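Local coordinates for Uly1 (Catenovulum maritimum, PDB 7DRQ), which probably cleaves the algal polysaccharide ulvan as a calcium-binding lyase of polysaccharide lyase family 24, at residues R28-Y42 with H95-H108. Numbering follows the deposited sequence.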
ATOM      1  N   ARG A  28      13.364  -8.006 -18.411  1.00 18.38           N
ATOM      2  CA  ARG A  28      14.757  -7.754 -18.083  1.00 18.73           C
ATOM      3  C   ARG A  28      15.632  -7.693 -19.328  1.00 20.05           C
ATOM      4  O   ARG A  28      16.573  -6.893 -19.392  1.00 21.37           O
ATOM      5  CB  ARG A  28      15.264  -8.833 -17.134  1.00 23.83           C
ATOM      6  CG  ARG A  28      16.567  -8.486 -16.506  1.00 25.49           C
ATOM      7  CD  ARG A  28      16.496  -8.759 -15.028  1.00 30.73           C
ATOM      8  NE  ARG A  28      16.041 -10.108 -14.754  1.00 31.41           N
ATOM      9  CZ  ARG A  28      15.389 -10.474 -13.657  1.00 33.59           C
ATOM     10  NH1 ARG A  28      15.093  -9.587 -12.726  1.00 26.63           N
ATOM     11  NH2 ARG A  28      15.036 -11.742 -13.492  1.00 29.71           N
ATOM     12  N   THR A  29      15.335  -8.513 -20.329  1.00 16.85           N
ATOM     13  CA  THR A  29      16.277  -8.693 -21.421  1.00 18.31           C
ATOM     14  C   THR A  29      15.954  -7.884 -22.671  1.00 19.08           C
ATOM     15  O   THR A  29      16.876  -7.580 -23.435  1.00 16.38           O
ATOM     16  CB  THR A  29      16.383 -10.189 -21.781  1.00 21.69           C
ATOM     17  OG1 THR A  29      17.619 -10.427 -22.466  1.00 29.54           O
ATOM     18  CG2 THR A  29      15.219 -10.635 -22.648  1.00 20.72           C
ATOM     19  N   GLN A  30      14.698  -7.500 -22.894  1.00 17.21           N
ATOM     20  CA  GLN A  30      14.320  -6.902 -24.169  1.00 18.54           C
ATOM     21  C   GLN A  30      14.698  -5.426 -24.209  1.00 16.71           C
ATOM     22  O   GLN A  30      14.534  -4.699 -23.225  1.00 19.09           O
ATOM     23  CB  GLN A  30      12.818  -7.076 -24.421  1.00 19.68           C
ATOM     24  CG  GLN A  30      12.243  -6.265 -25.613  1.00 15.72           C
ATOM     25  CD  GLN A  30      12.660  -6.794 -26.989  1.00 23.80           C
ATOM     26  OE1 GLN A  30      12.799  -8.004 -27.188  1.00 23.25           O
ATOM     27  NE2 GLN A  30      12.841  -5.881 -27.956  1.00 20.48           N
ATOM     28  N   ALA A  31      15.211  -4.985 -25.355  1.00 15.87           N
ATOM     29  CA  ALA A  31      15.560  -3.585 -25.546  1.00 17.65           C
ATOM     30  C   ALA A  31      14.333  -2.734 -25.891  1.00 15.54           C
ATOM     31  O   ALA A  31      13.320  -3.210 -26.418  1.00 14.20           O
ATOM     32  CB  ALA A  31      16.605  -3.428 -26.653  1.00 17.48           C
ATOM     33  N   TYR A  32      14.462  -1.440 -25.612  1.00 13.83           N
ATOM     34  CA  TYR A  32      13.447  -0.469 -25.996  1.00 15.41           C
ATOM     35  C   TYR A  32      13.243  -0.443 -27.510  1.00 16.03           C
ATOM     36  O   TYR A  32      14.189  -0.618 -28.281  1.00 17.50           O
ATOM     37  CB  TYR A  32      13.889   0.901 -25.495  1.00 13.45           C
ATOM     38  CG  TYR A  32      13.030   2.055 -25.928  1.00 16.50           C
ATOM     39  CD1 TYR A  32      11.710   2.163 -25.499  1.00 19.64           C
ATOM     40  CD2 TYR A  32      13.552   3.066 -26.735  1.00 17.84           C
ATOM     41  CE1 TYR A  32      10.922   3.237 -25.885  1.00 19.15           C
ATOM     42  CE2 TYR A  32      12.772   4.142 -27.123  1.00 19.34           C
ATOM     43  CZ  TYR A  32      11.461   4.219 -26.694  1.00 21.99           C
ATOM     44  OH  TYR A  32      10.688   5.291 -27.074  1.00 23.49           O
ATOM     45  N   ILE A  33      11.999  -0.200 -27.933  1.00 14.95           N
ATOM     46  CA  ILE A  33      11.623   0.022 -29.330  1.00 16.19           C
ATOM     47  C   ILE A  33      10.807   1.313 -29.361  1.00 18.99           C
ATOM     48  O   ILE A  33       9.755   1.379 -28.733  1.00 19.23           O
ATOM     49  CB  ILE A  33      10.771  -1.134 -29.884  1.00 15.85           C
ATOM     50  CG1 ILE A  33      11.528  -2.462 -29.876  1.00 15.91           C
ATOM     51  CG2 ILE A  33      10.227  -0.806 -31.286  1.00 16.98           C
ATOM     52  CD1 ILE A  33      10.628  -3.651 -30.187  1.00 19.21           C
ATOM     53  N   GLU A  34      11.277   2.296 -30.130  1.00 19.04           N
ATOM     54  CA  GLU A  34      10.614   3.597 -30.269  1.00 19.46           C
ATOM     55  C   GLU A  34       9.232   3.435 -30.902  1.00 23.16           C
ATOM     56  O   GLU A  34       9.172   2.670 -31.818  1.00 22.25           O
ATOM     57  CB  GLU A  34      11.490   4.590 -31.024  1.00 25.17           C
ATOM     58  CG  GLU A  34      10.967   6.015 -31.000  1.00 26.71           C
ATOM     59  CD  GLU A  34       9.815   6.228 -31.928  1.00 38.78           C
ATOM     60  OE1 GLU A  34       8.991   7.155 -31.769  1.00 40.59           O
ATOM     61  OE2 GLU A  34       9.668   5.425 -32.836  1.00 45.64           O
ATOM     62  N   GLY A  35       8.163   4.131 -30.436  1.00 23.03           N
ATOM     63  CA  GLY A  35       6.831   3.922 -30.922  1.00 20.70           C
ATOM     64  C   GLY A  35       6.105   2.777 -30.259  1.00 21.56           C
ATOM     65  O   GLY A  35       4.918   2.580 -30.543  1.00 23.03           O
ATOM     66  N   GLN A  36       6.768   2.017 -29.386  1.00 21.83           N
ATOM     67  CA  GLN A  36       6.096   0.916 -28.713  1.00 23.73           C
ATOM     68  C   GLN A  36       5.025   1.432 -27.760  1.00 19.32           C
ATOM     69  O   GLN A  36       5.129   2.530 -27.201  1.00 21.59           O
ATOM     70  CB  GLN A  36       7.092   0.054 -27.925  1.00 22.89           C
ATOM     71  CG  GLN A  36       7.633   0.723 -26.648  1.00 22.79           C
ATOM     72  CD  GLN A  36       8.430  -0.224 -25.765  1.00 25.02           C
ATOM     73  OE1 GLN A  36       9.595  -0.529 -26.047  1.00 18.46           O
ATOM     74  NE2 GLN A  36       7.804  -0.699 -24.690  1.00 21.12           N
ATOM     75  N   LYS A  37       3.984   0.623 -27.573  1.00 22.27           N
ATOM     76  CA  LYS A  37       3.077   0.854 -26.457  1.00 20.66           C
ATOM     77  C   LYS A  37       3.805   0.591 -25.143  1.00 18.61           C
ATOM     78  O   LYS A  37       4.876  -0.024 -25.100  1.00 21.19           O
ATOM     79  CB  LYS A  37       1.839  -0.039 -26.578  1.00 23.10           C
ATOM     80  CG  LYS A  37       0.957   0.285 -27.781  1.00 26.20           C
ATOM     81  CD  LYS A  37      -0.285  -0.595 -27.818  1.00 28.55           C
ATOM     82  CE  LYS A  37      -0.864  -0.661 -29.229  1.00 38.63           C
ATOM     83  NZ  LYS A  37      -0.143  -1.664 -30.080  1.00 39.95           N
ATOM     84  N   TYR A  38       3.220   1.082 -24.052  1.00 13.68           N
ATOM     85  CA  TYR A  38       3.868   0.985 -22.733  1.00 15.61           C
ATOM     86  C   TYR A  38       3.534  -0.364 -22.121  1.00 13.51           C
ATOM     87  O   TYR A  38       2.498  -0.542 -21.478  1.00 15.45           O
ATOM     88  CB  TYR A  38       3.435   2.141 -21.844  1.00 13.51           C
ATOM     89  CG  TYR A  38       4.421   2.510 -20.745  1.00 11.47           C
ATOM     90  CD1 TYR A  38       5.346   1.591 -20.263  1.00 13.55           C
ATOM     91  CD2 TYR A  38       4.407   3.782 -20.188  1.00 11.10           C
ATOM     92  CE1 TYR A  38       6.244   1.938 -19.241  1.00 12.28           C
ATOM     93  CE2 TYR A  38       5.289   4.139 -19.193  1.00 15.30           C
ATOM     94  CZ  TYR A  38       6.203   3.220 -18.718  1.00 13.64           C
ATOM     95  OH  TYR A  38       7.066   3.611 -17.726  1.00 15.08           O
ATOM     96  N   ASN A  39       4.417  -1.336 -22.320  1.00 15.18           N
ATOM     97  CA  ASN A  39       4.216  -2.664 -21.763  1.00 14.29           C
ATOM     98  C   ASN A  39       4.433  -2.631 -20.251  1.00 16.00           C
ATOM     99  O   ASN A  39       4.784  -1.599 -19.667  1.00 13.21           O
ATOM    100  CB  ASN A  39       5.144  -3.658 -22.459  1.00 15.01           C
ATOM    101  CG  ASN A  39       4.921  -3.681 -23.952  1.00 16.06           C
ATOM    102  OD1 ASN A  39       3.780  -3.732 -24.412  1.00 17.99           O
ATOM    103  ND2 ASN A  39       6.001  -3.621 -24.718  1.00 15.91           N
ATOM    104  N   TYR A  40       4.218  -3.773 -19.600  1.00 17.30           N
ATOM    105  CA  TYR A  40       4.228  -3.789 -18.144  1.00 15.42           C
ATOM    106  C   TYR A  40       4.495  -5.202 -17.639  1.00 16.14           C
ATOM    107  O   TYR A  40       4.194  -6.190 -18.314  1.00 18.80           O
ATOM    108  CB  TYR A  40       2.903  -3.250 -17.584  1.00 13.60           C
ATOM    109  CG  TYR A  40       1.675  -4.015 -18.037  1.00 15.80           C
ATOM    110  CD1 TYR A  40       1.017  -3.674 -19.216  1.00 16.26           C
ATOM    111  CD2 TYR A  40       1.180  -5.081 -17.293  1.00 18.24           C
ATOM    112  CE1 TYR A  40      -0.114  -4.370 -19.639  1.00 17.85           C
ATOM    113  CE2 TYR A  40       0.052  -5.784 -17.706  1.00 16.21           C
ATOM    114  CZ  TYR A  40      -0.587  -5.424 -18.880  1.00 20.64           C
ATOM    115  OH  TYR A  40      -1.704  -6.118 -19.298  1.00 19.14           O
ATOM    116  N   ALA A  41       5.058  -5.282 -16.439  1.00 13.31           N
ATOM    117  CA  ALA A  41       5.464  -6.556 -15.859  1.00 17.20           C
ATOM    118  C   ALA A  41       4.444  -7.118 -14.882  1.00 18.04           C
ATOM    119  O   ALA A  41       4.374  -8.342 -14.703  1.00 16.91           O
ATOM    120  CB  ALA A  41       6.815  -6.400 -15.150  1.00 15.26           C
ATOM    121  N   TYR A  42       3.634  -6.265 -14.264  1.00 16.29           N
ATOM    122  CA  TYR A  42       2.667  -6.754 -13.292  1.00 15.87           C
ATOM    123  C   TYR A  42       1.280  -6.233 -13.629  1.00 16.50           C
ATOM    124  O   TYR A  42       0.589  -6.822 -14.468  1.00 20.13           O
ATOM    125  CB  TYR A  42       3.126  -6.371 -11.886  1.00 14.85           C
ATOM    126  CG  TYR A  42       4.462  -7.007 -11.578  1.00 14.79           C
ATOM    127  CD1 TYR A  42       4.545  -8.347 -11.238  1.00 17.13           C
ATOM    128  CD2 TYR A  42       5.645  -6.280 -11.690  1.00 13.77           C
ATOM    129  CE1 TYR A  42       5.765  -8.944 -10.985  1.00 19.67           C
ATOM    130  CE2 TYR A  42       6.873  -6.864 -11.428  1.00 18.47           C
ATOM    131  CZ  TYR A  42       6.926  -8.197 -11.077  1.00 20.90           C
ATOM    132  OH  TYR A  42       8.146  -8.786 -10.817  1.00 18.25           O
ATOM    133  N   HIS A  95       9.585   7.580 -13.568  1.00 14.59           N
ATOM    134  CA  HIS A  95       9.440   6.142 -13.334  1.00  9.64           C
ATOM    135  C   HIS A  95      10.520   5.369 -14.082  1.00 11.10           C
ATOM    136  O   HIS A  95      10.672   5.523 -15.298  1.00 12.72           O
ATOM    137  CB  HIS A  95       8.040   5.706 -13.793  1.00 11.03           C
ATOM    138  CG  HIS A  95       7.753   4.245 -13.606  1.00 11.22           C
ATOM    139  ND1 HIS A  95       8.007   3.574 -12.427  1.00 12.44           N
ATOM    140  CD2 HIS A  95       7.203   3.335 -14.448  1.00 11.30           C
ATOM    141  CE1 HIS A  95       7.638   2.309 -12.555  1.00 12.95           C
ATOM    142  NE2 HIS A  95       7.150   2.138 -13.773  1.00 12.33           N
ATOM    143  N   THR A  96      11.287   4.545 -13.356  1.00 12.16           N
ATOM    144  CA  THR A  96      12.373   3.794 -13.972  1.00 12.59           C
ATOM    145  C   THR A  96      11.946   2.398 -14.412  1.00 16.01           C
ATOM    146  O   THR A  96      12.780   1.634 -14.900  1.00 11.88           O
ATOM    147  CB  THR A  96      13.584   3.719 -13.022  1.00 16.35           C
ATOM    148  OG1 THR A  96      13.205   3.128 -11.770  1.00 13.19           O
ATOM    149  CG2 THR A  96      14.132   5.115 -12.776  1.00 16.10           C
ATOM    150  N   GLY A  97      10.666   2.057 -14.273  1.00 11.93           N
ATOM    151  CA  GLY A  97      10.154   0.834 -14.858  1.00 13.76           C
ATOM    152  C   GLY A  97      10.656  -0.403 -14.139  1.00 13.74           C
ATOM    153  O   GLY A  97      10.931  -0.399 -12.930  1.00 15.08           O
ATOM    154  N   PHE A  98      10.799  -1.480 -14.907  1.00 14.06           N
ATOM    155  CA  PHE A  98      11.282  -2.736 -14.352  1.00 14.18           C
ATOM    156  C   PHE A  98      12.806  -2.714 -14.322  1.00 14.13           C
ATOM    157  O   PHE A  98      13.451  -2.806 -15.372  1.00 14.28           O
ATOM    158  CB  PHE A  98      10.780  -3.929 -15.159  1.00 15.06           C
ATOM    159  CG  PHE A  98      11.109  -5.252 -14.516  1.00 15.16           C
ATOM    160  CD1 PHE A  98      10.261  -5.796 -13.561  1.00 17.24           C
ATOM    161  CD2 PHE A  98      12.277  -5.929 -14.836  1.00 19.52           C
ATOM    162  CE1 PHE A  98      10.559  -7.008 -12.949  1.00 19.36           C
ATOM    163  CE2 PHE A  98      12.590  -7.142 -14.221  1.00 18.23           C
ATOM    164  CZ  PHE A  98      11.733  -7.679 -13.278  1.00 19.79           C
ATOM    165  N   GLU A  99      13.375  -2.589 -13.122  1.00 12.97           N
ATOM    166  CA  GLU A  99      14.823  -2.601 -12.908  1.00 14.25           C
ATOM    167  C   GLU A  99      15.550  -1.693 -13.899  1.00 16.81           C
ATOM    168  O   GLU A  99      16.535  -2.079 -14.533  1.00 16.56           O
ATOM    169  CB  GLU A  99      15.364  -4.039 -12.968  1.00 15.08           C
ATOM    170  CG  GLU A  99      14.778  -4.942 -11.866  1.00 16.84           C
ATOM    171  CD  GLU A  99      15.165  -6.408 -12.009  1.00 22.13           C
ATOM    172  OE1 GLU A  99      14.661  -7.240 -11.226  1.00 20.00           O
ATOM    173  OE2 GLU A  99      15.953  -6.725 -12.915  1.00 20.80           O
ATOM    174  N   GLY A 100      15.043  -0.469 -14.043  1.00 14.78           N
ATOM    175  CA  GLY A 100      15.662   0.523 -14.893  1.00 16.29           C
ATOM    176  C   GLY A 100      15.151   0.550 -16.318  1.00 14.51           C
ATOM    177  O   GLY A 100      15.391   1.536 -17.028  1.00 14.63           O
ATOM    178  N   ARG A 101      14.454  -0.504 -16.757  1.00 13.65           N
ATOM    179  CA  ARG A 101      13.889  -0.576 -18.103  1.00 12.98           C
ATOM    180  C   ARG A 101      12.589   0.200 -18.071  1.00 13.91           C
ATOM    181  O   ARG A 101      11.514  -0.353 -17.836  1.00 15.02           O
ATOM    182  CB  ARG A 101      13.670  -2.021 -18.532  1.00 16.35           C
ATOM    183  CG  ARG A 101      14.960  -2.751 -18.892  1.00 17.00           C
ATOM    184  CD  ARG A 101      15.739  -3.204 -17.655  1.00 16.73           C
ATOM    185  NE  ARG A 101      16.638  -4.314 -17.976  1.00 17.24           N
ATOM    186  CZ  ARG A 101      17.541  -4.817 -17.135  1.00 25.98           C
ATOM    187  NH1 ARG A 101      17.665  -4.316 -15.912  1.00 21.22           N
ATOM    188  NH2 ARG A 101      18.312  -5.837 -17.510  1.00 21.89           N
ATOM    189  N   TRP A 102      12.699   1.506 -18.324  1.00 15.82           N
ATOM    190  CA  TRP A 102      11.608   2.426 -18.038  1.00 15.62           C
ATOM    191  C   TRP A 102      10.432   2.253 -18.987  1.00 15.13           C
ATOM    192  O   TRP A 102       9.348   2.761 -18.694  1.00 16.21           O
ATOM    193  CB  TRP A 102      12.118   3.868 -18.084  1.00 15.34           C
ATOM    194  CG  TRP A 102      12.914   4.185 -19.318  1.00 15.44           C
ATOM    195  CD1 TRP A 102      14.273   4.178 -19.440  1.00 13.67           C
ATOM    196  CD2 TRP A 102      12.396   4.548 -20.609  1.00 13.07           C
ATOM    197  NE1 TRP A 102      14.635   4.514 -20.724  1.00 16.77           N
ATOM    198  CE2 TRP A 102      13.503   4.745 -21.462  1.00 17.08           C
ATOM    199  CE3 TRP A 102      11.106   4.727 -21.126  1.00 13.15           C
ATOM    200  CZ2 TRP A 102      13.359   5.114 -22.803  1.00 19.29           C
ATOM    201  CZ3 TRP A 102      10.966   5.089 -22.459  1.00 18.39           C
ATOM    202  CH2 TRP A 102      12.090   5.277 -23.280  1.00 17.80           C
ATOM    203  N   TRP A 103      10.620   1.553 -20.107  1.00 14.86           N
ATOM    204  CA  TRP A 103       9.526   1.252 -21.029  1.00 13.94           C
ATOM    205  C   TRP A 103       8.726   0.017 -20.614  1.00 14.25           C
ATOM    206  O   TRP A 103       7.791  -0.366 -21.329  1.00 14.74           O
ATOM    207  CB  TRP A 103      10.077   1.068 -22.451  1.00 14.14           C
ATOM    208  CG  TRP A 103      11.123  -0.007 -22.480  1.00 13.42           C
ATOM    209  CD1 TRP A 103      10.920  -1.330 -22.709  1.00 16.52           C
ATOM    210  CD2 TRP A 103      12.525   0.145 -22.204  1.00 16.50           C
ATOM    211  NE1 TRP A 103      12.106  -2.018 -22.618  1.00 16.18           N
ATOM    212  CE2 TRP A 103      13.108  -1.138 -22.304  1.00 15.05           C
ATOM    213  CE3 TRP A 103      13.343   1.238 -21.893  1.00 15.15           C
ATOM    214  CZ2 TRP A 103      14.472  -1.361 -22.104  1.00 17.29           C
ATOM    215  CZ3 TRP A 103      14.707   1.012 -21.690  1.00 15.49           C
ATOM    216  CH2 TRP A 103      15.253  -0.279 -21.798  1.00 15.90           C
ATOM    217  N   VAL A 104       9.059  -0.621 -19.494  1.00 13.93           N
ATOM    218  CA  VAL A 104       8.239  -1.687 -18.926  1.00 12.93           C
ATOM    219  C   VAL A 104       7.684  -1.188 -17.601  1.00 13.97           C
ATOM    220  O   VAL A 104       8.426  -1.054 -16.620  1.00 14.69           O
ATOM    221  CB  VAL A 104       9.019  -2.995 -18.736  1.00 14.87           C
ATOM    222  CG1 VAL A 104       8.088  -4.053 -18.146  1.00 15.93           C
ATOM    223  CG2 VAL A 104       9.593  -3.467 -20.059  1.00 14.62           C
ATOM    224  N   GLY A 105       6.376  -0.957 -17.561  1.00 15.18           N
ATOM    225  CA  GLY A 105       5.761  -0.385 -16.371  1.00 13.69           C
ATOM    226  C   GLY A 105       5.769  -1.354 -15.199  1.00 13.32           C
ATOM    227  O   GLY A 105       5.594  -2.565 -15.356  1.00 15.04           O
ATOM    228  N   GLU A 106       5.950  -0.806 -14.001  1.00 12.52           N
ATOM    229  CA  GLU A 106       6.229  -1.613 -12.816  1.00 10.82           C
ATOM    230  C   GLU A 106       5.334  -1.114 -11.676  1.00 13.18           C
ATOM    231  O   GLU A 106       5.656  -0.132 -11.003  1.00 13.30           O
ATOM    232  CB  GLU A 106       7.733  -1.529 -12.511  1.00 16.21           C
ATOM    233  CG  GLU A 106       8.239  -1.895 -11.141  1.00 17.81           C
ATOM    234  CD  GLU A 106       7.924  -3.307 -10.679  1.00 14.97           C
ATOM    235  OE1 GLU A 106       6.740  -3.578 -10.446  1.00 15.39           O
ATOM    236  OE2 GLU A 106       8.866  -4.120 -10.470  1.00 16.94           O
ATOM    237  N   THR A 107       4.188  -1.778 -11.462  1.00 14.04           N
ATOM    238  CA  THR A 107       3.211  -1.267 -10.503  1.00 11.93           C
ATOM    239  C   THR A 107       3.602  -1.499  -9.046  1.00 12.42           C
ATOM    240  O   THR A 107       2.880  -1.027  -8.161  1.00 12.38           O
ATOM    241  CB  THR A 107       1.810  -1.853 -10.762  1.00 11.91           C
ATOM    242  OG1 THR A 107       1.880  -3.278 -10.918  1.00 13.41           O
ATOM    243  CG2 THR A 107       1.176  -1.220 -12.019  1.00 11.56           C
ATOM    244  N   HIS A 108       4.707  -2.199  -8.754  1.00 11.23           N
ATOM    245  CA  HIS A 108       5.209  -2.164  -7.385  1.00 13.60           C
ATOM    246  C   HIS A 108       5.642  -0.759  -7.005  1.00 12.82           C
ATOM    247  O   HIS A 108       5.623  -0.398  -5.822  1.00 12.57           O
ATOM    248  CB  HIS A 108       6.412  -3.094  -7.197  1.00 11.72           C
ATOM    249  CG  HIS A 108       6.074  -4.550  -7.278  1.00 13.58           C
ATOM    250  ND1 HIS A 108       6.026  -5.236  -8.474  1.00 13.47           N
ATOM    251  CD2 HIS A 108       5.791  -5.455  -6.311  1.00 14.56           C
ATOM    252  CE1 HIS A 108       5.710  -6.498  -8.239  1.00 15.55           C
ATOM    253  NE2 HIS A 108       5.571  -6.659  -6.933  1.00 15.07           N
TER
HETATM  254  O   HOH W   1      12.239  -4.853 -21.673  1.00 17.18           O
HETATM  255  O   HOH W   2       3.565  -3.412 -13.814  1.00 16.11           O
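Tyr32 lays its CB over the face of the six-membered ring of Trp103, 3.6 Å from the centroid, a CH-pi contact within an aromatic cluster completed by Trp102. The cluster joins two loops of a beta-propeller-family protein, which also meet in a short, weakly bonded parallel pairing, Tyr40 beside Gly105. With CG anti to the backbone N (chi1 174°), the Tyr32 ring extends past Trp103 to Trp102, whose CH2 lies over one face of the tyrosine ring, offset toward its rim, 3.5 Å from Tyr32 CE1, the rings meeting obliquely. The opposite face of the Trp103 indole rests on Arg101 CB, and its NE1 donates to a water that bonds Gln30 O. Replacing Trp103 by an alanine is likely to leave Tyr32 CB without its ring face and that water without its indole donor. Arg101 NH2 grips Arg28 O at 2.8 Å, with a weaker bond from NE, while Arg28 NH1 forms a salt bridge with Glu99, 2.8 Å from OE1, and bonds nearly straight to OE2 on its syn side. Gly105 N donates almost straight (177°) to Asn39 O. Beyond, His108 meets Tyr42 edge-to-face (87°), Glu106 OE1 holding the imidazole so that His108 CE1 lies 3.4 Å from Tyr42 CE2.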